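Local coordinates for T-cell surface glycoprotein CD1A1 antigen (Gallus gallus, PDB 3JVG), which probably presents lipid antigens to T cells, as CD1 relatives do, from a groove carried by its MHC class I-like ectodomain, at residues Ile154-Leu157 with Leu158-Cys162; Tyr47-Pro50 with Trp51-Pro54; Gly59-Asp62 with Val63-Ser66. All coordinates share one frame; numbering follows the deposited sequence.

Contact 1: residues Ile154-Leu157 with Leu158-Cys162; sequences IQVL and LNDTC. With NAG (2-acetamido-2-deoxy-beta-D-glucopyranose), chain I.
V156 O accepts hydrogen bonds from D160 N and T161 N; the second, five residues on, marks a pi-type turn in helix 148-172, one of the two helices flanking the groove of this MHC class I-like platform. T161 N approaches in the carbonyl plane with an N-H...O angle of 165°. D160 N sits above that plane at 2.9 Å from V156 O and bonds less straight, at 146°. The widening carries on one residue further: C162 N donates to L157 O at 2.7 Å, again five residues back, whereas L158 N and N159 N keep the regular i to i+4 pattern with I154 O and Q155 O. C162 SG is disulfide-bonded to C97, tying the widened turn to strand 89-99. The Q155 side chain uses NE2 to bond L123 O.

N159 holds CG anti to its backbone N (chi1 -154°), which carries ND2 outward from the helix to its covalent bond with NAG C1 (1.5 Å). Inward, I154 and L158 both rest on F109 and F121 of the sheet, and their side chains lie side by side, I154 CG2 to L158 CD1 at 3.7 Å.

Contact 2: residues Tyr47-Pro50 with Trp51-Pro54; sequences YYRP and WLRP
R53 folds its side chain over the ring of Y47, just beyond a type I beta turn from R49 to L52 that leads from strand 45-47 of the MHC-like sheet into the short, weakly bonded helix at 52-55. From CB the chain bends twice, at chi2 and chi3, and this brings its middle across the tyrosine face. CG comes to 4.1 Å from Y47 CG. CD then stands 3.5 Å from the ring centroid and only 9° off the normal, a well-centred CH-pi contact. Beyond NE the guanidinium stands nearly upright on the ring (planes 81° apart) and turns its own NH1 edge toward the CE1-CZ side of the ring. NH1 lies 3.0 Å from Y47 CZ and 2.7 Å from Y47 OH. Both groups share a stronger outside partner: E65 OE2 forms a salt bridge with R53 NH1 and a hydrogen bond with Y47 OH, so a carboxylate gathers the two ends.

The turn itself closes through L52 N to R49 O, a 3.3 Å bond whose donor stands well above the carbonyl plane. A water donates to the same R49 O and accepts from R53 N, extending the polar link past the turn. R49 CB makes a CH-pi contact over one face of the W51 indole, offset toward the NE1 rim, 3.8 Å from the centroid of the five-membered ring. D176 OD2 secures both residues, through a salt bridge to R49 NE and a hydrogen bond from W51 NE1. L52 packs against both Y47 and R49: CG lies near the plane of the Y47 ring at its edge, CD2 touches R49 CB, and the side chain also reaches F169 of helix 148-172. At the far end P54, which has no amide hydrogen to offer, places CD 3.3 Å from P50 O.

Contact 3: residues Gly59-Asp62 with Val63-Ser66; sequences GDWD and VIES
W61 and I64 meet at the six-membered part of the indole, which I64 CG2 approaches obliquely, neither squarely over a face nor at an edge. CG2 comes to 4.0 Å from W61 CZ3, and CD1 lies 4.1 Å from W61 CE3. I64 achieves this double touch because CG2 is anti to its backbone N while CG1, beside that N (chi1 -65°), directs CD1 back along the preceding turn. Elsewhere the indole packs edge-to-face with the Y47 ring, and its NE1 makes a weak hydrogen bond to R53 O.

Beneath these side chains runs regular alpha-helix, the opening turns of helix 58-82, which forms one wall of the groove in the MHC class I-like platform. Four successive i to i+4 bonds establish it, from V63 N, I64 N, E65 N and S66 N to the carbonyls of G59, D60, W61 and D62. The bond from E65 N to W61 O is 2.8 Å long and nearly straight at 169°. E65 CG packs against that same oxygen, and its extended chain carries OE2 off the helix toward Y47. D62 OD1 has a long, weak ion pair with K58. I64 CG1, held beside its backbone N, lies 3.2 Å from D60 O, the oxygen that accepts I64 N.

Overall arrangement
From the N terminus the chain first reaches contact 2, which turns it out of edge strand 45-47 and into helix 52-55. Contact 3 follows on the start of helix 58-82, and contact 1 comes much later, on helix 148-172 across the groove. All three are local and lie in series, so none encloses or crosses another. Contacts 2 and 3 touch directly through E65 and W61, tying the end of strand 45-47 and helix 52-55 to helix 58-82. Contact 1 touches neither; its nearest atoms are about 7 Å from contact 3 and about 11 Å from contact 2, although L52 and W51 reach the later part of its helix.

Contact 1: residues Ile154-Leu157 with Leu158-Cys162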
ATOM      1  N   ILE A 154      20.852  13.958   9.984  1.00 20.71           N
ATOM      2  CA  ILE A 154      19.637  13.067   9.957  1.00 19.88           C
ATOM      3  C   ILE A 154      18.709  13.336  11.176  1.00 20.28           C
ATOM      4  O   ILE A 154      17.499  13.411  11.028  1.00 19.92           O
ATOM      5  CB  ILE A 154      19.947  11.520   9.837  1.00 19.39           C
ATOM      6  CG1 ILE A 154      20.537  11.170   8.443  1.00 18.98           C
ATOM      7  CG2 ILE A 154      18.635  10.700  10.150  1.00 18.87           C
ATOM      8  CD1 ILE A 154      21.415   9.845   8.402  1.00 18.97           C
ATOM      9  N   GLN A 155      19.290  13.582  12.339  1.00 21.21           N
ATOM     10  CA  GLN A 155      18.503  13.833  13.548  1.00 21.90           C
ATOM     11  C   GLN A 155      17.587  15.027  13.396  1.00 22.11           C
ATOM     12  O   GLN A 155      16.438  15.013  13.833  1.00 22.21           O
ATOM     13  CB  GLN A 155      19.419  14.104  14.756  1.00 23.15           C
ATOM     14  CG  GLN A 155      20.043  12.871  15.366  1.00 23.30           C
ATOM     15  CD  GLN A 155      21.113  13.266  16.421  1.00 25.85           C
ATOM     16  OE1 GLN A 155      22.029  14.053  16.106  1.00 25.09           O
ATOM     17  NE2 GLN A 155      20.991  12.738  17.643  1.00 25.55           N
ATOM     18  N   VAL A 156      18.136  16.083  12.816  1.00 22.38           N
ATOM     19  CA  VAL A 156      17.366  17.297  12.588  1.00 22.73           C
ATOM     20  C   VAL A 156      16.346  17.107  11.473  1.00 21.70           C
ATOM     21  O   VAL A 156      15.265  17.684  11.536  1.00 21.89           O
ATOM     22  CB  VAL A 156      18.271  18.503  12.253  1.00 23.49           C
ATOM     23  CG1 VAL A 156      17.443  19.654  11.841  1.00 23.79           C
ATOM     24  CG2 VAL A 156      19.049  18.965  13.495  1.00 24.85           C
ATOM     25  N   LEU A 157      16.720  16.367  10.430  1.00 20.80           N
ATOM     26  CA  LEU A 157      15.803  16.128   9.329  1.00 20.70           C
ATOM     27  C   LEU A 157      14.578  15.408   9.854  1.00 19.66           C
ATOM     28  O   LEU A 157      13.445  15.791   9.537  1.00 20.41           O
ATOM     29  CB  LEU A 157      16.476  15.297   8.208  1.00 20.16           C
ATOM     30  CG  LEU A 157      17.065  16.177   7.034  1.00 26.36           C
ATOM     31  CD1 LEU A 157      16.805  17.676   7.065  1.00 27.29           C
ATOM     32  CD2 LEU A 157      18.497  15.940   6.639  1.00 25.18           C
ATOM     33  N   LEU A 158      14.803  14.351  10.646  1.00 19.66           N
ATOM     34  CA  LEU A 158      13.690  13.550  11.193  1.00 19.51           C
ATOM     35  C   LEU A 158      12.880  14.346  12.224  1.00 20.46           C
ATOM     36  O   LEU A 158      11.674  14.448  12.095  1.00 20.68           O
ATOM     37  CB  LEU A 158      14.172  12.218  11.805  1.00 19.45           C
ATOM     38  CG  LEU A 158      14.700  11.142  10.841  1.00 18.61           C
ATOM     39  CD1 LEU A 158      15.372   9.996  11.690  1.00 20.21           C
ATOM     40  CD2 LEU A 158      13.629  10.615   9.856  1.00 17.88           C
ATOM     41  N   ASN A 159      13.532  14.964  13.196  1.00 21.45           N
ATOM     42  CA  ASN A 159      12.809  15.520  14.347  1.00 23.31           C
ATOM     43  C   ASN A 159      12.267  16.936  14.145  1.00 23.71           C
ATOM     44  O   ASN A 159      11.313  17.316  14.822  1.00 23.98           O
ATOM     45  CB  ASN A 159      13.629  15.436  15.643  1.00 24.64           C
ATOM     46  CG  ASN A 159      12.735  15.388  16.913  1.00 31.70           C
ATOM     47  OD1 ASN A 159      11.764  14.631  16.953  1.00 33.78           O
ATOM     48  ND2 ASN A 159      13.072  16.187  17.940  1.00 40.27           N
ATOM     49  N   ASP A 160      12.863  17.707  13.229  1.00 23.59           N
ATOM     50  CA  ASP A 160      12.491  19.103  13.040  1.00 25.06           C
ATOM     51  C   ASP A 160      11.885  19.330  11.652  1.00 24.54           C
ATOM     52  O   ASP A 160      10.706  19.703  11.501  1.00 24.07           O
ATOM     53  CB  ASP A 160      13.696  20.025  13.261  1.00 27.79           C
ATOM     54  CG  ASP A 160      14.360  19.825  14.642  1.00 32.96           C
ATOM     55  OD1 ASP A 160      13.665  19.713  15.690  1.00 38.13           O
ATOM     56  OD2 ASP A 160      15.603  19.746  14.685  1.00 39.88           O
ATOM     57  N   THR A 161      12.676  19.077  10.621  1.00 23.80           N
ATOM     58  CA  THR A 161      12.222  19.408   9.312  1.00 23.60           C
ATOM     59  C   THR A 161      11.076  18.499   8.795  1.00 22.66           C
ATOM     60  O   THR A 161      10.114  19.007   8.221  1.00 20.90           O
ATOM     61  CB  THR A 161      13.379  19.740   8.315  1.00 24.21           C
ATOM     62  OG1 THR A 161      13.283  19.001   7.100  1.00 27.28           O
ATOM     63  CG2 THR A 161      14.738  19.716   8.930  1.00 23.09           C
ATOM     64  N   CYS A 162      11.158  17.188   9.043  1.00 22.26           N
ATOM     65  CA  CYS A 162      10.049  16.299   8.680  1.00 23.00           C
ATOM     66  C   CYS A 162       8.749  16.702   9.379  1.00 22.60           C
ATOM     67  O   CYS A 162       7.723  16.794   8.734  1.00 22.86           O
ATOM     68  CB  CYS A 162      10.366  14.861   9.072  1.00 23.81           C
ATOM     69  SG  CYS A 162       9.307  13.766   8.233  1.00 29.46           S
TER
HETATM   70  C1  NAG I 286      12.343  16.315  19.202  1.00 50.81           C
HETATM   71  C2  NAG I 286      13.297  16.212  20.421  1.00 56.32           C
HETATM   72  C3  NAG I 286      12.599  16.514  21.770  1.00 58.30           C
HETATM   73  C4  NAG I 286      12.008  17.929  21.717  1.00 60.09           C
HETATM   74  C5  NAG I 286      11.115  18.151  20.460  1.00 58.06           C
HETATM   75  C6  NAG I 286      10.849  19.660  20.280  1.00 57.90           C
HETATM   76  C7  NAG I 286      15.320  14.933  19.969  1.00 54.29           C
HETATM   77  C8  NAG I 286      16.036  13.631  20.078  1.00 52.79           C
HETATM   78  N2  NAG I 286      14.076  14.966  20.464  1.00 54.44           N
HETATM   79  O3  NAG I 286      13.489  16.381  22.876  1.00 60.24           O
HETATM   80  O4  NAG I 286      11.346  18.251  22.948  1.00 63.80           O
HETATM   81  O5  NAG I 286      11.620  17.572  19.228  1.00 55.17           O
HETATM   82  O6  NAG I 286       9.869  19.937  19.304  1.00 53.44           O
HETATM   83  O7  NAG I 286      15.886  15.902  19.438  1.00 56.45           O

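Contact 2: residues Tyr47-Pro50 with Trp51-Pro54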
ATOM      1  N   TYR A  47       4.603  15.192  -8.924  1.00 24.38           N
ATOM      2  CA  TYR A  47       3.732  15.710  -7.867  1.00 25.22           C
ATOM      3  C   TYR A  47       2.313  15.427  -8.223  1.00 25.45           C
ATOM      4  O   TYR A  47       1.853  15.797  -9.285  1.00 27.75           O
ATOM      5  CB  TYR A  47       3.872  17.230  -7.732  1.00 27.37           C
ATOM      6  CG  TYR A  47       5.250  17.674  -7.346  1.00 30.70           C
ATOM      7  CD1 TYR A  47       6.221  17.935  -8.312  1.00 33.25           C
ATOM      8  CD2 TYR A  47       5.597  17.813  -5.998  1.00 34.57           C
ATOM      9  CE1 TYR A  47       7.494  18.337  -7.948  1.00 36.59           C
ATOM     10  CE2 TYR A  47       6.866  18.199  -5.634  1.00 37.82           C
ATOM     11  CZ  TYR A  47       7.802  18.461  -6.614  1.00 38.94           C
ATOM     12  OH  TYR A  47       9.061  18.823  -6.230  1.00 42.75           O
ATOM     13  N   TYR A  48       1.604  14.731  -7.353  1.00 24.08           N
ATOM     14  CA  TYR A  48       0.263  14.230  -7.697  1.00 22.49           C
ATOM     15  C   TYR A  48      -0.877  15.103  -7.146  1.00 22.69           C
ATOM     16  O   TYR A  48      -2.003  14.985  -7.589  1.00 23.02           O
ATOM     17  CB  TYR A  48       0.082  12.834  -7.094  1.00 21.42           C
ATOM     18  CG  TYR A  48       0.941  11.713  -7.675  1.00 22.62           C
ATOM     19  CD1 TYR A  48       1.538  11.821  -8.947  1.00 24.38           C
ATOM     20  CD2 TYR A  48       1.085  10.503  -6.987  1.00 23.20           C
ATOM     21  CE1 TYR A  48       2.272  10.785  -9.493  1.00 22.74           C
ATOM     22  CE2 TYR A  48       1.814   9.458  -7.539  1.00 23.85           C
ATOM     23  CZ  TYR A  48       2.411   9.619  -8.786  1.00 24.22           C
ATOM     24  OH  TYR A  48       3.135   8.592  -9.326  1.00 25.09           O
ATOM     25  N   ARG A  49      -0.606  15.909  -6.118  1.00 21.47           N
ATOM     26  CA  ARG A  49      -1.649  16.689  -5.453  1.00 21.91           C
ATOM     27  C   ARG A  49      -1.415  18.190  -5.727  1.00 22.60           C
ATOM     28  O   ARG A  49      -0.311  18.668  -5.622  1.00 22.38           O
ATOM     29  CB  ARG A  49      -1.665  16.403  -3.927  1.00 21.28           C
ATOM     30  CG  ARG A  49      -1.891  14.895  -3.501  1.00 20.72           C
ATOM     31  CD  ARG A  49      -3.099  14.249  -4.227  1.00 22.12           C
ATOM     32  NE  ARG A  49      -4.328  15.002  -3.949  1.00 24.23           N
ATOM     33  CZ  ARG A  49      -5.333  15.166  -4.808  1.00 27.57           C
ATOM     34  NH1 ARG A  49      -5.240  14.632  -6.005  1.00 27.71           N
ATOM     35  NH2 ARG A  49      -6.417  15.861  -4.476  1.00 26.26           N
ATOM     36  N   PRO A  50      -2.468  18.906  -6.101  1.00 23.56           N
ATOM     37  CA  PRO A  50      -2.350  20.295  -6.475  1.00 24.44           C
ATOM     38  C   PRO A  50      -1.963  21.224  -5.330  1.00 24.37           C
ATOM     39  O   PRO A  50      -1.413  22.268  -5.591  1.00 25.59           O
ATOM     40  CB  PRO A  50      -3.736  20.659  -6.981  1.00 25.52           C
ATOM     41  CG  PRO A  50      -4.528  19.429  -6.999  1.00 26.78           C
ATOM     42  CD  PRO A  50      -3.796  18.332  -6.370  1.00 24.02           C
ATOM     43  N   TRP A  51      -2.246  20.869  -4.083  1.00 23.86           N
ATOM     44  CA  TRP A  51      -1.853  21.737  -2.942  1.00 25.78           C
ATOM     45  C   TRP A  51      -0.336  21.666  -2.604  1.00 24.98           C
ATOM     46  O   TRP A  51       0.190  22.526  -1.919  1.00 25.38           O
ATOM     47  CB  TRP A  51      -2.709  21.413  -1.717  1.00 26.76           C
ATOM     48  CG  TRP A  51      -2.713  19.912  -1.371  1.00 23.48           C
ATOM     49  CD1 TRP A  51      -3.646  18.977  -1.739  1.00 23.82           C
ATOM     50  CD2 TRP A  51      -1.720  19.217  -0.604  1.00 22.09           C
ATOM     51  NE1 TRP A  51      -3.290  17.731  -1.234  1.00 22.18           N
ATOM     52  CE2 TRP A  51      -2.106  17.859  -0.549  1.00 22.82           C
ATOM     53  CE3 TRP A  51      -0.539  19.615   0.048  1.00 24.64           C
ATOM     54  CZ2 TRP A  51      -1.341  16.895   0.129  1.00 20.75           C
ATOM     55  CZ3 TRP A  51       0.221  18.654   0.725  1.00 22.17           C
ATOM     56  CH2 TRP A  51      -0.181  17.324   0.751  1.00 20.93           C
ATOM     57  N   LEU A  52       0.373  20.671  -3.129  1.00 24.14           N
ATOM     58  CA  LEU A  52       1.813  20.505  -2.777  1.00 25.26           C
ATOM     59  C   LEU A  52       2.721  21.665  -3.162  1.00 26.59           C
ATOM     60  O   LEU A  52       3.313  22.326  -2.277  1.00 26.90           O
ATOM     61  CB  LEU A  52       2.375  19.243  -3.435  1.00 25.61           C
ATOM     62  CG  LEU A  52       2.811  17.915  -2.839  1.00 23.91           C
ATOM     63  CD1 LEU A  52       2.898  17.792  -1.303  1.00 23.44           C
ATOM     64  CD2 LEU A  52       2.033  16.779  -3.541  1.00 27.50           C
ATOM     65  N   ARG A  53       2.864  21.900  -4.474  1.00 27.10           N
ATOM     66  CA  ARG A  53       3.827  22.904  -4.968  1.00 28.56           C
ATOM     67  C   ARG A  53       3.647  24.289  -4.394  1.00 28.46           C
ATOM     68  O   ARG A  53       4.615  24.900  -4.058  1.00 29.41           O
ATOM     69  CB  ARG A  53       3.903  22.976  -6.510  1.00 30.54           C
ATOM     70  CG  ARG A  53       4.494  21.719  -7.176  1.00 33.46           C
ATOM     71  CD  ARG A  53       5.974  21.474  -6.772  1.00 41.60           C
ATOM     72  NE  ARG A  53       6.871  22.489  -7.357  1.00 48.43           N
ATOM     73  CZ  ARG A  53       8.160  22.320  -7.679  1.00 48.71           C
ATOM     74  NH1 ARG A  53       8.768  21.152  -7.504  1.00 47.01           N
ATOM     75  NH2 ARG A  53       8.849  23.338  -8.180  1.00 49.03           N
ATOM     76  N   PRO A  54       2.402  24.779  -4.228  1.00 28.99           N
ATOM     77  CA  PRO A  54       2.305  26.120  -3.699  1.00 28.96           C
ATOM     78  C   PRO A  54       2.450  26.169  -2.192  1.00 28.58           C
ATOM     79  O   PRO A  54       2.465  27.276  -1.613  1.00 29.47           O
ATOM     80  CB  PRO A  54       0.871  26.543  -4.091  1.00 31.92           C
ATOM     81  CG  PRO A  54       0.354  25.451  -5.053  1.00 29.51           C
ATOM     82  CD  PRO A  54       1.069  24.246  -4.574  1.00 28.99           C
TER
HETATM   83  O   HOH W   1       1.571  20.311  -6.651  1.00  2.00           O

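Contact 3: residues Gly59-Asp62 with Val63-Ser66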
ATOM      1  N   GLY A  59      12.492  27.471  -4.005  1.00 27.97           N
ATOM      2  CA  GLY A  59      13.779  27.136  -3.422  1.00 27.75           C
ATOM      3  C   GLY A  59      13.729  25.950  -2.456  1.00 26.19           C
ATOM      4  O   GLY A  59      14.609  25.112  -2.496  1.00 25.69           O
ATOM      5  N   ASP A  60      12.702  25.876  -1.607  1.00 25.58           N
ATOM      6  CA  ASP A  60      12.528  24.693  -0.767  1.00 24.23           C
ATOM      7  C   ASP A  60      12.333  23.407  -1.565  1.00 23.27           C
ATOM      8  O   ASP A  60      13.033  22.427  -1.303  1.00 22.56           O
ATOM      9  CB  ASP A  60      11.404  24.872   0.272  1.00 24.00           C
ATOM     10  CG  ASP A  60      11.842  25.751   1.444  1.00 28.00           C
ATOM     11  OD1 ASP A  60      10.973  26.192   2.218  1.00 31.78           O
ATOM     12  OD2 ASP A  60      13.062  26.044   1.553  1.00 32.04           O
ATOM     13  N   TRP A  61      11.400  23.424  -2.534  1.00 23.40           N
ATOM     14  CA  TRP A  61      11.288  22.315  -3.476  1.00 22.84           C
ATOM     15  C   TRP A  61      12.615  21.893  -4.132  1.00 23.08           C
ATOM     16  O   TRP A  61      12.930  20.674  -4.149  1.00 22.76           O
ATOM     17  CB  TRP A  61      10.145  22.482  -4.493  1.00 23.23           C
ATOM     18  CG  TRP A  61       8.832  22.283  -3.821  1.00 22.66           C
ATOM     19  CD1 TRP A  61       7.844  23.226  -3.659  1.00 24.13           C
ATOM     20  CD2 TRP A  61       8.363  21.087  -3.159  1.00 22.91           C
ATOM     21  NE1 TRP A  61       6.810  22.698  -2.951  1.00 24.55           N
ATOM     22  CE2 TRP A  61       7.096  21.387  -2.627  1.00 24.93           C
ATOM     23  CE3 TRP A  61       8.912  19.798  -2.938  1.00 21.50           C
ATOM     24  CZ2 TRP A  61       6.344  20.439  -1.911  1.00 23.37           C
ATOM     25  CZ3 TRP A  61       8.171  18.856  -2.253  1.00 22.66           C
ATOM     26  CH2 TRP A  61       6.906  19.177  -1.730  1.00 25.69           C
ATOM     27  N   ASP A  62      13.381  22.858  -4.642  1.00 24.29           N
ATOM     28  CA  ASP A  62      14.677  22.568  -5.218  1.00 24.78           C
ATOM     29  C   ASP A  62      15.601  21.793  -4.253  1.00 24.09           C
ATOM     30  O   ASP A  62      16.328  20.885  -4.689  1.00 23.84           O
ATOM     31  CB  ASP A  62      15.426  23.817  -5.596  1.00 26.32           C
ATOM     32  CG  ASP A  62      14.738  24.652  -6.706  1.00 28.24           C
ATOM     33  OD1 ASP A  62      13.891  24.185  -7.479  1.00 27.30           O
ATOM     34  OD2 ASP A  62      15.106  25.820  -6.783  1.00 28.77           O
ATOM     35  N   VAL A  63      15.657  22.230  -2.988  1.00 23.77           N
ATOM     36  CA  VAL A  63      16.466  21.568  -1.989  1.00 24.04           C
ATOM     37  C   VAL A  63      15.940  20.138  -1.670  1.00 22.48           C
ATOM     38  O   VAL A  63      16.708  19.176  -1.542  1.00 22.10           O
ATOM     39  CB  VAL A  63      16.602  22.429  -0.684  1.00 25.66           C
ATOM     40  CG1 VAL A  63      17.323  21.623   0.446  1.00 24.47           C
ATOM     41  CG2 VAL A  63      17.392  23.664  -0.990  1.00 26.90           C
ATOM     42  N   ILE A  64      14.624  20.008  -1.561  1.00 21.28           N
ATOM     43  CA  ILE A  64      13.990  18.723  -1.341  1.00 20.21           C
ATOM     44  C   ILE A  64      14.304  17.763  -2.498  1.00 20.57           C
ATOM     45  O   ILE A  64      14.788  16.657  -2.245  1.00 19.55           O
ATOM     46  CB  ILE A  64      12.503  18.909  -1.069  1.00 20.29           C
ATOM     47  CG1 ILE A  64      12.337  19.685   0.266  1.00 20.12           C
ATOM     48  CG2 ILE A  64      11.784  17.591  -1.041  1.00 19.04           C
ATOM     49  CD1 ILE A  64      10.920  20.001   0.615  1.00 20.10           C
ATOM     50  N   GLU A  65      14.136  18.211  -3.749  1.00 21.09           N
ATOM     51  CA  GLU A  65      14.420  17.350  -4.918  1.00 22.35           C
ATOM     52  C   GLU A  65      15.874  16.913  -4.968  1.00 22.78           C
ATOM     53  O   GLU A  65      16.174  15.714  -5.067  1.00 22.45           O
ATOM     54  CB  GLU A  65      14.026  18.018  -6.239  1.00 22.78           C
ATOM     55  CG  GLU A  65      12.525  18.227  -6.354  1.00 27.14           C
ATOM     56  CD  GLU A  65      12.003  18.364  -7.789  1.00 38.44           C
ATOM     57  OE1 GLU A  65      12.722  17.986  -8.774  1.00 45.30           O
ATOM     58  OE2 GLU A  65      10.842  18.824  -7.931  1.00 39.33           O
ATOM     59  N   SER A  66      16.774  17.872  -4.869  1.00 22.15           N
ATOM     60  CA  SER A  66      18.190  17.582  -4.831  1.00 24.15           C
ATOM     61  C   SER A  66      18.587  16.656  -3.672  1.00 23.32           C
ATOM     62  O   SER A  66      19.441  15.803  -3.859  1.00 24.42           O
ATOM     63  CB  SER A  66      19.003  18.904  -4.819  1.00 25.66           C
ATOM     64  OG  SER A  66      20.400  18.643  -4.744  1.00 28.47           O
TER